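Local coordinates for disulfide isomerase DsbG N-terminal domain-containing protein (Helicobacter pylori, PDB 3TDG), which acts as a thiol-disulfide oxidoreductase of the DsbG family, with a thioredoxin fold and reductase activity, probably in the periplasm, at the interface of chains A and B. Numbering follows the deposited sequence. Chains: chain A/B, Putative uncharacterized protein.

The interface of chains A and B. Residues chain A 38-39, 42-43, 77, 86; chain B 92-94.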
ATOM      1  N   VAL A  38      28.283   1.137  15.107  1.00 40.44           N
ATOM      2  CA  VAL A  38      27.723  -0.132  14.756  1.00 39.78           C
ATOM      3  C   VAL A  38      26.766   0.017  13.581  1.00 39.29           C
ATOM      4  O   VAL A  38      26.766  -0.776  12.688  1.00 38.92           O
ATOM      5  CB  VAL A  38      27.041  -0.787  15.931  1.00 39.90           C
ATOM      6  CG1 VAL A  38      26.375  -2.009  15.508  1.00 39.35           C
ATOM      7  CG2 VAL A  38      28.019  -1.087  16.996  1.00 39.79           C
ATOM      8  N   ILE A  39      25.976   1.062  13.579  1.00 38.23           N
ATOM      9  CA  ILE A  39      25.061   1.270  12.501  1.00 38.55           C
ATOM     10  C   ILE A  39      25.793   1.654  11.239  1.00 38.33           C
ATOM     11  O   ILE A  39      25.506   1.152  10.194  1.00 37.46           O
ATOM     12  CB  ILE A  39      24.008   2.307  12.838  1.00 38.26           C
ATOM     13  CG1 ILE A  39      22.988   1.713  13.780  1.00 38.87           C
ATOM     14  CG2 ILE A  39      23.282   2.739  11.621  1.00 39.05           C
ATOM     15  CD1 ILE A  39      22.211   2.715  14.520  1.00 40.43           C
ATOM     16  N   GLN A  42      27.337  -1.322   9.061  1.00 38.56           N
ATOM     17  CA  GLN A  42      26.432  -2.210   8.341  1.00 39.06           C
ATOM     18  C   GLN A  42      25.305  -1.510   7.563  1.00 38.15           C
ATOM     19  O   GLN A  42      24.459  -2.169   6.987  1.00 38.73           O
ATOM     20  CB  GLN A  42      25.942  -3.371   9.235  1.00 39.85           C
ATOM     21  CG  GLN A  42      25.392  -2.958  10.578  1.00 42.97           C
ATOM     22  CD  GLN A  42      25.326  -4.121  11.575  1.00 46.17           C
ATOM     23  OE1 GLN A  42      24.507  -5.023  11.438  1.00 48.78           O
ATOM     24  NE2 GLN A  42      26.183  -4.087  12.584  1.00 47.24           N
ATOM     25  N   THR A  43      25.313  -0.181   7.504  1.00 37.97           N
ATOM     26  CA  THR A  43      24.360   0.522   6.636  1.00 38.02           C
ATOM     27  C   THR A  43      25.018   1.595   5.792  1.00 38.44           C
ATOM     28  O   THR A  43      24.420   2.091   4.845  1.00 38.27           O
ATOM     29  CB  THR A  43      23.248   1.237   7.444  1.00 37.52           C
ATOM     30  OG1 THR A  43      23.827   2.314   8.192  1.00 38.07           O
ATOM     31  CG2 THR A  43      22.556   0.279   8.362  1.00 35.29           C
ATOM     32  N   LEU A  77      14.527   3.568  18.778  1.00 38.61           N
ATOM     33  CA  LEU A  77      15.287   2.341  19.011  1.00 38.91           C
ATOM     34  C   LEU A  77      15.320   1.970  20.490  1.00 39.72           C
ATOM     35  O   LEU A  77      15.224   2.839  21.371  1.00 39.50           O
ATOM     36  CB  LEU A  77      16.749   2.559  18.574  1.00 38.76           C
ATOM     37  CG  LEU A  77      17.041   3.244  17.227  1.00 37.55           C
ATOM     38  CD1 LEU A  77      18.534   3.618  17.116  1.00 35.74           C
ATOM     39  CD2 LEU A  77      16.607   2.338  16.080  1.00 35.52           C
ATOM     40  N   ILE A  86      20.986  -3.055  18.975  1.00 41.40           N
ATOM     41  CA  ILE A  86      20.121  -1.981  18.550  1.00 39.67           C
ATOM     42  C   ILE A  86      18.903  -2.638  17.924  1.00 39.80           C
ATOM     43  O   ILE A  86      19.026  -3.403  16.956  1.00 38.99           O
ATOM     44  CB  ILE A  86      20.850  -1.069  17.523  1.00 40.21           C
ATOM     45  CG1 ILE A  86      21.984  -0.286  18.196  1.00 39.83           C
ATOM     46  CG2 ILE A  86      19.878  -0.105  16.847  1.00 38.52           C
ATOM     47  CD1 ILE A  86      23.239  -0.120  17.368  1.00 38.80           C
TER
ATOM     48  N   ILE B  92      14.919  -3.450  11.324  1.00 41.83           N
ATOM     49  CA  ILE B  92      15.748  -2.515  12.083  1.00 40.84           C
ATOM     50  C   ILE B  92      16.312  -3.263  13.279  1.00 41.28           C
ATOM     51  O   ILE B  92      15.724  -3.273  14.366  1.00 40.75           O
ATOM     52  CB  ILE B  92      14.998  -1.230  12.481  1.00 41.07           C
ATOM     53  CG1 ILE B  92      14.388  -0.577  11.239  1.00 41.05           C
ATOM     54  CG2 ILE B  92      15.941  -0.235  13.245  1.00 40.31           C
ATOM     55  CD1 ILE B  92      13.344   0.502  11.534  1.00 43.97           C
ATOM     56  N   PHE B  93      17.441  -3.929  13.031  1.00 40.98           N
ATOM     57  CA  PHE B  93      18.166  -4.701  14.014  1.00 41.05           C
ATOM     58  C   PHE B  93      19.670  -4.628  13.704  1.00 41.69           C
ATOM     59  O   PHE B  93      20.107  -4.993  12.613  1.00 42.04           O
ATOM     60  CB  PHE B  93      17.749  -6.173  13.991  1.00 40.63           C
ATOM     61  CG  PHE B  93      18.489  -7.000  14.985  1.00 40.20           C
ATOM     62  CD1 PHE B  93      18.013  -7.127  16.293  1.00 41.60           C
ATOM     63  CD2 PHE B  93      19.695  -7.611  14.648  1.00 40.96           C
ATOM     64  CE1 PHE B  93      18.712  -7.856  17.240  1.00 40.50           C
ATOM     65  CE2 PHE B  93      20.415  -8.344  15.597  1.00 39.21           C
ATOM     66  CZ  PHE B  93      19.921  -8.464  16.893  1.00 39.77           C
ATOM     67  N   PHE B  94      20.462  -4.176  14.656  1.00 42.30           N
ATOM     68  CA  PHE B  94      21.910  -4.125  14.441  1.00 43.48           C
ATOM     69  C   PHE B  94      22.616  -4.614  15.660  1.00 44.27           C
ATOM     70  O   PHE B  94      22.162  -4.403  16.793  1.00 44.01           O
ATOM     71  CB  PHE B  94      22.387  -2.723  14.064  1.00 42.48           C
ATOM     72  CG  PHE B  94      21.599  -2.110  12.951  1.00 43.21           C
ATOM     73  CD1 PHE B  94      21.861  -2.455  11.624  1.00 43.06           C
ATOM     74  CD2 PHE B  94      20.578  -1.217  13.223  1.00 41.30           C
ATOM     75  CE1 PHE B  94      21.108  -1.917  10.590  1.00 42.99           C
ATOM     76  CE2 PHE B  94      19.824  -0.667  12.192  1.00 42.70           C
ATOM     77  CZ  PHE B  94      20.089  -1.013  10.877  1.00 43.28           C
TER
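B:Phe94 pushes its ring between helix 33-43 and strand 85-88 of chain A, where an aromatic side chain is long and flat enough to fill the groove. A:Ile39 comes over the ring's face at about a right angle, CG1 being 3.8 Å from CD2 of B:Phe94. With CG1 anti to its own carbonyl carbon (chi1 -75°), the longer branch of this isoleucine offers aliphatic surface to the ring. From the same side the methyl of A:Thr43 meets the CE1 corner, CG2 lying 3.4 Å from CE1. Threonine suits this place by having two faces: its hydroxyl OG1 turns back to the A:Ile39 carbonyl O at 2.9 Å, approaching from above the carbonyl plane, and so leaves the methyl for the phenyl. Branched A:Ile86 sets CG2 in the ring plane, at the edge near CD2. Beside this core, A:Leu77 and B:Ile92 cross, terminal methyl CD2 of the leucine 3.9 Å from the short-branch methyl CG2. A:Gln42 is suitably amphipathic: aliphatic CG packs against CD1, while the amide, 86° from the ring plane, puts OE1 at the ring edge, probably a favourable C-H contact. The polar rim is an antiparallel bridge between N-terminal domains, the usual DsbG dimerisation site, twinned by the two-fold and probably physiological. A:Ile86 N donates to B:Phe94 O, and in the straighter return bond B:Phe94 N reaches A:Ile86 O at 2.8 Å, 168° at the hydrogen.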